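Local coordinates for protein Epf (Streptococcus pyogenes, PDB 4ES8) that acts as a cell-surface adhesin, binding to cells through an N-terminal domain that contains a carbohydrate-binding module and a fibronectin-like domain, at residues 212-224 against 234-248. Numbering follows the deposited sequence.
Sequences IDVTNPSQLDKGV and LTLKSDDGRTNFEGD
Thr215 lays its CG2 methyl over one face of the Arg242 guanidinium, 3.4 Å from NE, where the chain leaves strand 202-213 and enters the antiparallel hairpin 219-224/231-237 of the next domain, probably the fibronectin-like one. Phe245 CD1 covers the opposite guanidinium face. Asn216 bonds through backbone and side chain: its carbonyl O accepts from Arg242 NH1 (2.9 Å), and ND2 donates to Asp240 OD2 nearly along the carboxylate C-O axis. Ser218, small enough to sit against Phe245 CD1, sets OG between backbone N and carbonyl carbon (chi1 61°), which carries it to the anti lone pair of Asp248 OD2; its N donates to the same oxygen from the syn side, out of the carboxylate plane. Asp248 OD1 takes Arg242 NH1 and NH2, so the two segments share this buried carboxylate, probably ionised. Gln219 pairs with Lys237 through two backbone bonds; in one of its conformers the chain bends at chi2 (95°), and Asp239 N of turn 238-241 meets OE1 in the amide carbonyl plane, on a lone pair, at 2.9 Å. Leu220 sends CD1 against Leu234 CB, and Phe309 of strand 307-310 touches both leucines. A classic beta bulge at Asp221 and Lys222 shifts the register: Asp221 N donates to Thr235 O at 2.8 Å, Lys222 N only weakly to it at 3.4 Å. Asp221 crosses the aliphatic part of Lys237, whose long chain suits the solvent-exposed face shared with Gln219 and Lys222; a water joins Asp221 O to NZ. Gly223, lacking a side chain, lets Leu234 CD2 approach its CA to 3.9 Å.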
ATOM      1  N   ILE A 212       5.638   3.020   0.424  1.00  6.93           N
ATOM      2  CA  ILE A 212       5.512   3.657   1.737  1.00  6.55           C
ATOM      3  C   ILE A 212       4.087   4.080   1.958  1.00  9.36           C
ATOM      4  O   ILE A 212       3.349   4.338   0.992  1.00  8.31           O
ATOM      5  CB  ILE A 212       6.454   4.878   1.906  1.00  9.62           C
ATOM      6  CG1 ILE A 212       6.232   5.949   0.807  1.00  9.22           C
ATOM      7  CG2 ILE A 212       7.925   4.398   1.955  1.00  8.67           C
ATOM      8  CD1 ILE A 212       6.735   7.360   1.210  1.00 13.15           C
ATOM      9  N   ASP A 213       3.699   4.140   3.227  1.00  6.74           N
ATOM     10  CA  ASP A 213       2.396   4.653   3.611  1.00  5.83           C
ATOM     11  C   ASP A 213       2.448   6.182   3.503  1.00  9.95           C
ATOM     12  O   ASP A 213       3.391   6.792   4.011  1.00  9.88           O
ATOM     13  CB  ASP A 213       2.093   4.181   5.036  1.00  6.93           C
ATOM     14  CG  ASP A 213       0.663   4.423   5.475  1.00  7.75           C
ATOM     15  OD1 ASP A 213       0.137   5.505   5.199  1.00  8.38           O
ATOM     16  OD2 ASP A 213       0.076   3.515   6.090  1.00 10.15           O
ATOM     17  N   VAL A 214       1.469   6.796   2.803  1.00  7.43           N
ATOM     18  CA  VAL A 214       1.438   8.267   2.660  1.00  7.67           C
ATOM     19  C   VAL A 214       0.094   8.822   3.154  1.00  9.72           C
ATOM     20  O   VAL A 214      -0.301   9.937   2.789  1.00 10.13           O
ATOM     21  CB  VAL A 214       1.725   8.708   1.207  1.00 10.54           C
ATOM     22  CG1 VAL A 214       3.172   8.418   0.839  1.00 10.48           C
ATOM     23  CG2 VAL A 214       0.754   8.058   0.221  1.00 10.54           C
ATOM     24  N   THR A 215      -0.579   8.070   4.033  1.00  7.24           N
ATOM     25  CA  THR A 215      -1.865   8.476   4.575  1.00  7.14           C
ATOM     26  C   THR A 215      -1.777   9.810   5.321  1.00 10.20           C
ATOM     27  O   THR A 215      -0.930   9.981   6.185  1.00  9.46           O
ATOM     28  CB  THR A 215      -2.348   7.395   5.534  1.00  8.19           C
ATOM     29  OG1 THR A 215      -2.378   6.137   4.839  1.00  8.14           O
ATOM     30  CG2 THR A 215      -3.702   7.693   6.105  1.00  9.83           C
ATOM     31  N   ASN A 216      -2.718  10.715   5.044  1.00  9.86           N
ATOM     32  CA  ASN A 216      -2.803  11.955   5.807  1.00 10.24           C
ATOM     33  C   ASN A 216      -3.467  11.681   7.134  1.00 12.87           C
ATOM     34  O   ASN A 216      -4.458  10.942   7.189  1.00 11.64           O
ATOM     35  CB  ASN A 216      -3.600  13.013   5.044  1.00 12.94           C
ATOM     36  CG  ASN A 216      -2.878  13.492   3.818  1.00 23.13           C
ATOM     37  OD1 ASN A 216      -1.685  13.808   3.859  1.00 18.40           O
ATOM     38  ND2 ASN A 216      -3.595  13.532   2.707  1.00 23.52           N
ATOM     39  N   PRO A 217      -2.979  12.306   8.218  1.00 10.81           N
ATOM     40  CA  PRO A 217      -3.658  12.128   9.504  1.00 10.40           C
ATOM     41  C   PRO A 217      -5.065  12.706   9.446  1.00 12.17           C
ATOM     42  O   PRO A 217      -5.326  13.645   8.677  1.00 12.66           O
ATOM     43  CB  PRO A 217      -2.788  12.912  10.490  1.00 12.48           C
ATOM     44  CG  PRO A 217      -2.064  13.916   9.658  1.00 16.25           C
ATOM     45  CD  PRO A 217      -1.847  13.249   8.315  1.00 12.79           C
ATOM     46  N   SER A 218      -5.959  12.155  10.261  1.00  9.75           N
ATOM     47  CA  SER A 218      -7.315  12.670  10.403  1.00  9.47           C
ATOM     48  C   SER A 218      -7.250  14.091  11.020  1.00 13.03           C
ATOM     49  O   SER A 218      -6.177  14.573  11.449  1.00 11.25           O
ATOM     50  CB  SER A 218      -8.128  11.737  11.289  1.00 10.99           C
ATOM     51  OG  SER A 218      -7.544  11.660  12.584  1.00 14.02           O
ATOM     52  N   GLN A 219      -8.412  14.733  11.078  1.00 11.45           N
ATOM     53  CA  GLN A 219      -8.544  16.077  11.634  0.50 11.63           C
ATOM     54  C   GLN A 219      -9.554  16.083  12.746  1.00 13.64           C
ATOM     55  O   GLN A 219     -10.443  15.235  12.763  1.00 12.73           O
ATOM     56  CB  GLN A 219      -8.976  17.094  10.555  0.50 12.84           C
ATOM     57  CG  GLN A 219      -7.971  17.274   9.418  0.50 17.00           C
ATOM     58  CD  GLN A 219      -8.289  16.401   8.234  0.50 25.24           C
ATOM     59  OE1 GLN A 219      -9.441  16.289   7.809  0.50 14.60           O
ATOM     60  NE2 GLN A 219      -7.268  15.797   7.647  0.50 24.03           N
ATOM     61  N   LEU A 220      -9.440  17.056  13.662  1.00 10.96           N
ATOM     62  CA  LEU A 220     -10.437  17.140  14.724  1.00 12.19           C
ATOM     63  C   LEU A 220     -11.674  17.866  14.166  1.00 16.06           C
ATOM     64  O   LEU A 220     -11.560  18.999  13.697  1.00 15.33           O
ATOM     65  CB  LEU A 220      -9.896  17.888  15.963  1.00 12.45           C
ATOM     66  CG  LEU A 220     -10.876  17.943  17.163  1.00 15.85           C
ATOM     67  CD1 LEU A 220     -11.027  16.586  17.830  1.00 15.56           C
ATOM     68  CD2 LEU A 220     -10.448  19.014  18.189  1.00 17.50           C
ATOM     69  N   ASP A 221     -12.829  17.199  14.204  1.00 14.33           N
ATOM     70  CA  ASP A 221     -14.107  17.768  13.778  1.00 15.14           C
ATOM     71  C   ASP A 221     -14.670  18.562  14.939  1.00 19.63           C
ATOM     72  O   ASP A 221     -15.046  19.717  14.764  1.00 19.37           O
ATOM     73  CB  ASP A 221     -15.085  16.665  13.325  1.00 16.74           C
ATOM     74  CG  ASP A 221     -16.357  17.155  12.651  1.00 29.93           C
ATOM     75  OD1 ASP A 221     -16.374  18.320  12.176  1.00 30.33           O
ATOM     76  OD2 ASP A 221     -17.305  16.347  12.522  1.00 36.60           O
ATOM     77  N   LYS A 222     -14.690  17.951  16.138  1.00 16.44           N
ATOM     78  CA  LYS A 222     -15.155  18.609  17.364  1.00 16.52           C
ATOM     79  C   LYS A 222     -14.616  17.892  18.577  1.00 18.64           C
ATOM     80  O   LYS A 222     -14.335  16.691  18.541  1.00 16.98           O
ATOM     81  CB  LYS A 222     -16.700  18.735  17.423  1.00 20.84           C
ATOM     82  CG  LYS A 222     -17.475  17.427  17.472  1.00 35.20           C
ATOM     83  CD  LYS A 222     -18.976  17.647  17.679  1.00 46.00           C
ATOM     84  CE  LYS A 222     -19.693  16.328  17.863  1.00 54.97           C
ATOM     85  NZ  LYS A 222     -21.140  16.513  18.142  1.00 61.57           N
ATOM     86  N   GLY A 223     -14.432  18.650  19.650  1.00 15.52           N
ATOM     87  CA  GLY A 223     -13.968  18.092  20.904  1.00 15.86           C
ATOM     88  C   GLY A 223     -14.957  18.436  21.993  1.00 20.41           C
ATOM     89  O   GLY A 223     -15.520  19.538  21.979  1.00 21.35           O
ATOM     90  N   VAL A 224     -15.211  17.487  22.909  1.00 17.95           N
ATOM     91  CA  VAL A 224     -16.128  17.724  24.031  1.00 18.64           C
ATOM     92  C   VAL A 224     -15.389  17.413  25.323  1.00 21.28           C
ATOM     93  O   VAL A 224     -14.922  16.289  25.530  1.00 20.95           O
ATOM     94  CB  VAL A 224     -17.444  16.908  23.893  1.00 23.15           C
ATOM     95  CG1 VAL A 224     -18.290  16.988  25.169  1.00 23.63           C
ATOM     96  CG2 VAL A 224     -18.254  17.370  22.682  1.00 22.73           C
ATOM     97  N   LEU A 234     -13.539  13.019  21.384  1.00 15.37           N
ATOM     98  CA  LEU A 234     -13.041  13.682  20.181  1.00 14.40           C
ATOM     99  C   LEU A 234     -13.654  13.078  18.936  1.00 17.98           C
ATOM    100  O   LEU A 234     -13.536  11.866  18.726  1.00 19.20           O
ATOM    101  CB  LEU A 234     -11.517  13.586  20.092  1.00 14.41           C
ATOM    102  CG  LEU A 234     -10.719  14.124  21.281  1.00 17.01           C
ATOM    103  CD1 LEU A 234      -9.263  13.981  21.018  1.00 17.17           C
ATOM    104  CD2 LEU A 234     -11.013  15.639  21.556  1.00 15.75           C
ATOM    105  N   THR A 235     -14.311  13.911  18.121  1.00 13.43           N
ATOM    106  CA  THR A 235     -14.891  13.452  16.859  1.00 12.81           C
ATOM    107  C   THR A 235     -13.883  13.721  15.744  1.00 15.90           C
ATOM    108  O   THR A 235     -13.510  14.870  15.506  1.00 15.63           O
ATOM    109  CB  THR A 235     -16.247  14.140  16.591  1.00 20.34           C
ATOM    110  OG1 THR A 235     -17.138  13.834  17.664  1.00 19.94           O
ATOM    111  CG2 THR A 235     -16.888  13.718  15.248  1.00 18.33           C
ATOM    112  N   LEU A 236     -13.452  12.664  15.052  1.00 11.50           N
ATOM    113  CA  LEU A 236     -12.496  12.818  13.957  1.00 11.51           C
ATOM    114  C   LEU A 236     -13.183  12.879  12.592  1.00 14.38           C
ATOM    115  O   LEU A 236     -14.274  12.312  12.404  1.00 15.93           O
ATOM    116  CB  LEU A 236     -11.529  11.623  13.941  1.00 11.49           C
ATOM    117  CG  LEU A 236     -10.719  11.343  15.209  1.00 13.80           C
ATOM    118  CD1 LEU A 236      -9.857  10.093  15.015  1.00 13.22           C
ATOM    119  CD2 LEU A 236      -9.870  12.548  15.605  1.00 14.86           C
ATOM    120  N   LYS A 237     -12.526  13.552  11.656  1.00 11.91           N
ATOM    121  CA  LYS A 237     -12.975  13.668  10.265  0.50 11.63           C
ATOM    122  C   LYS A 237     -11.760  13.556   9.349  1.00 15.73           C
ATOM    123  O   LYS A 237     -10.626  13.686   9.824  1.00 14.31           O
ATOM    124  CB  LYS A 237     -13.724  15.001  10.030  0.50 14.54           C
ATOM    125  CG  LYS A 237     -12.825  16.238  10.093  0.50 11.99           C
ATOM    126  CD  LYS A 237     -13.582  17.547   9.876  0.50 18.39           C
ATOM    127  CE  LYS A 237     -12.671  18.733  10.098  0.50 20.89           C
ATOM    128  NZ  LYS A 237     -13.408  20.035  10.051  0.50 21.39           N
ATOM    129  N   SER A 238     -11.981  13.347   8.041  1.00 12.76           N
ATOM    130  CA  SER A 238     -10.901  13.302   7.074  0.50 11.77           C
ATOM    131  C   SER A 238     -11.315  14.003   5.804  1.00 17.19           C
ATOM    132  O   SER A 238     -12.270  13.553   5.143  1.00 18.61           O
ATOM    133  CB  SER A 238     -10.504  11.862   6.768  0.50 14.46           C
ATOM    134  OG  SER A 238      -9.582  11.825   5.693  0.50 13.73           O
ATOM    135  N   ASP A 239     -10.598  15.069   5.438  1.00 11.93           N
ATOM    136  CA  ASP A 239     -10.879  15.817   4.215  0.50 11.26           C
ATOM    137  C   ASP A 239     -10.769  14.939   2.970  1.00 16.25           C
ATOM    138  O   ASP A 239     -11.474  15.160   1.988  1.00 16.45           O
ATOM    139  CB  ASP A 239      -9.915  16.993   4.084  0.50 12.15           C
ATOM    140  CG  ASP A 239     -10.233  18.169   5.002  0.50 13.38           C
ATOM    141  OD1 ASP A 239     -11.283  18.136   5.664  0.50 11.23           O
ATOM    142  OD2 ASP A 239      -9.420  19.112   5.056  0.50 19.86           O
ATOM    143  N   ASP A 240      -9.865  13.910   2.995  1.00 12.07           N
ATOM    144  CA  ASP A 240      -9.702  13.103   1.770  1.00 11.75           C
ATOM    145  C   ASP A 240     -10.506  11.760   1.781  1.00 15.61           C
ATOM    146  O   ASP A 240     -10.230  10.854   0.981  1.00 15.00           O
ATOM    147  CB  ASP A 240      -8.223  12.867   1.451  1.00 14.24           C
ATOM    148  CG  ASP A 240      -7.458  12.064   2.468  1.00 19.33           C
ATOM    149  OD1 ASP A 240      -8.103  11.357   3.274  1.00 19.35           O
ATOM    150  OD2 ASP A 240      -6.215  12.105   2.430  1.00 24.84           O
ATOM    151  N   GLY A 241     -11.527  11.682   2.622  1.00 14.02           N
ATOM    152  CA  GLY A 241     -12.449  10.556   2.581  1.00 13.43           C
ATOM    153  C   GLY A 241     -12.087   9.307   3.349  1.00 13.57           C
ATOM    154  O   GLY A 241     -12.823   8.323   3.252  1.00 13.14           O
ATOM    155  N   ARG A 242     -10.977   9.329   4.125  1.00 11.59           N
ATOM    156  CA  ARG A 242     -10.610   8.205   5.002  0.50 11.49           C
ATOM    157  C   ARG A 242     -11.725   7.940   5.990  1.00 13.61           C
ATOM    158  O   ARG A 242     -12.244   8.911   6.572  1.00 14.64           O
ATOM    159  CB  ARG A 242      -9.368   8.547   5.855  0.50 13.37           C
ATOM    160  CG  ARG A 242      -7.990   8.436   5.272  0.50 18.21           C
ATOM    161  CD  ARG A 242      -7.012   8.716   6.420  0.50 12.95           C
ATOM    162  NE  ARG A 242      -6.877   7.606   7.376  0.50 11.08           N
ATOM    163  CZ  ARG A 242      -6.166   7.668   8.504  0.50  7.05           C
ATOM    164  NH1 ARG A 242      -5.520   8.776   8.829  0.50  3.70           N
ATOM    165  NH2 ARG A 242      -6.074   6.608   9.299  0.50  6.40           N
ATOM    166  N   THR A 243     -12.046   6.685   6.269  1.00 12.34           N
ATOM    167  CA  THR A 243     -13.037   6.339   7.289  1.00 11.74           C
ATOM    168  C   THR A 243     -12.394   5.410   8.325  1.00 14.53           C
ATOM    169  O   THR A 243     -12.926   5.305   9.440  1.00 16.71           O
ATOM    170  CB  THR A 243     -14.316   5.755   6.689  1.00 19.56           C
ATOM    171  OG1 THR A 243     -14.022   4.519   6.040  1.00 18.84           O
ATOM    172  CG2 THR A 243     -15.036   6.739   5.749  1.00 20.08           C
ATOM    173  N   ASN A 244     -11.257   4.762   7.996  1.00 10.29           N
ATOM    174  CA  ASN A 244     -10.560   3.947   8.994  1.00 10.24           C
ATOM    175  C   ASN A 244      -9.446   4.795   9.573  1.00 10.59           C
ATOM    176  O   ASN A 244      -8.427   4.989   8.907  1.00 10.61           O
ATOM    177  CB  ASN A 244      -9.994   2.627   8.412  1.00  9.61           C
ATOM    178  CG  ASN A 244      -9.244   1.816   9.453  1.00 15.39           C
ATOM    179  OD1 ASN A 244      -9.436   2.002  10.662  1.00  9.95           O
ATOM    180  ND2 ASN A 244      -8.389   0.878   9.037  1.00 10.49           N
ATOM    181  N   PHE A 245      -9.626   5.293  10.807  1.00  9.39           N
ATOM    182  CA  PHE A 245      -8.625   6.175  11.396  1.00  9.53           C
ATOM    183  C   PHE A 245      -7.518   5.418  12.120  1.00 11.27           C
ATOM    184  O   PHE A 245      -6.670   6.043  12.752  1.00 12.02           O
ATOM    185  CB  PHE A 245      -9.286   7.219  12.299  1.00 11.84           C
ATOM    186  CG  PHE A 245     -10.238   8.084  11.509  1.00 14.20           C
ATOM    187  CD1 PHE A 245      -9.814   8.747  10.364  1.00 17.74           C
ATOM    188  CD2 PHE A 245     -11.561   8.223  11.902  1.00 18.42           C
ATOM    189  CE1 PHE A 245     -10.697   9.551   9.630  1.00 20.23           C
ATOM    190  CE2 PHE A 245     -12.446   9.038  11.168  1.00 21.50           C
ATOM    191  CZ  PHE A 245     -12.002   9.687  10.039  1.00 19.43           C
ATOM    192  N   GLU A 246      -7.486   4.075  11.947  1.00  9.14           N
ATOM    193  CA  GLU A 246      -6.453   3.207  12.512  1.00  9.09           C
ATOM    194  C   GLU A 246      -5.053   3.779  12.316  1.00 11.00           C
ATOM    195  O   GLU A 246      -4.686   4.185  11.197  1.00 10.58           O
ATOM    196  CB  GLU A 246      -6.545   1.853  11.807  1.00  9.73           C
ATOM    197  CG  GLU A 246      -5.589   0.800  12.313  1.00  9.71           C
ATOM    198  CD  GLU A 246      -5.769  -0.564  11.669  1.00 12.52           C
ATOM    199  OE1 GLU A 246      -6.659  -0.730  10.806  1.00 12.12           O
ATOM    200  OE2 GLU A 246      -4.970  -1.460  12.007  1.00 17.58           O
ATOM    201  N   GLY A 247      -4.271   3.764  13.388  1.00  8.98           N
ATOM    202  CA  GLY A 247      -2.878   4.201  13.321  1.00  8.65           C
ATOM    203  C   GLY A 247      -2.645   5.658  13.653  1.00 11.63           C
ATOM    204  O   GLY A 247      -1.492   6.066  13.811  1.00 10.86           O
ATOM    205  N   ASP A 248      -3.706   6.473  13.725  1.00  9.96           N
ATOM    206  CA  ASP A 248      -3.522   7.875  14.087  1.00  9.97           C
ATOM    207  C   ASP A 248      -3.281   7.985  15.585  1.00 12.65           C
ATOM    208  O   ASP A 248      -4.013   7.390  16.387  1.00 13.16           O
ATOM    209  CB  ASP A 248      -4.757   8.697  13.688  1.00 11.25           C
ATOM    210  CG  ASP A 248      -4.910   8.931  12.200  1.00 12.50           C
ATOM    211  OD1 ASP A 248      -4.240   8.224  11.411  1.00 10.73           O
ATOM    212  OD2 ASP A 248      -5.696   9.814  11.825  1.00 14.53           O
TER
HETATM  213  O   HOH W   1      -4.678  10.232   3.201  1.00 18.61           O
HETATM  214  O   HOH W   2      -7.033  12.116   6.314  1.00 29.59           O
HETATM  215  O   HOH W   3      -7.487  14.269   4.794  1.00 30.04           O
HETATM  216  O   HOH W   4     -16.636  13.761  11.515  1.00 32.73           O
HETATM  217  O   HOH W   5     -14.986  20.763  12.181  1.00 44.60           O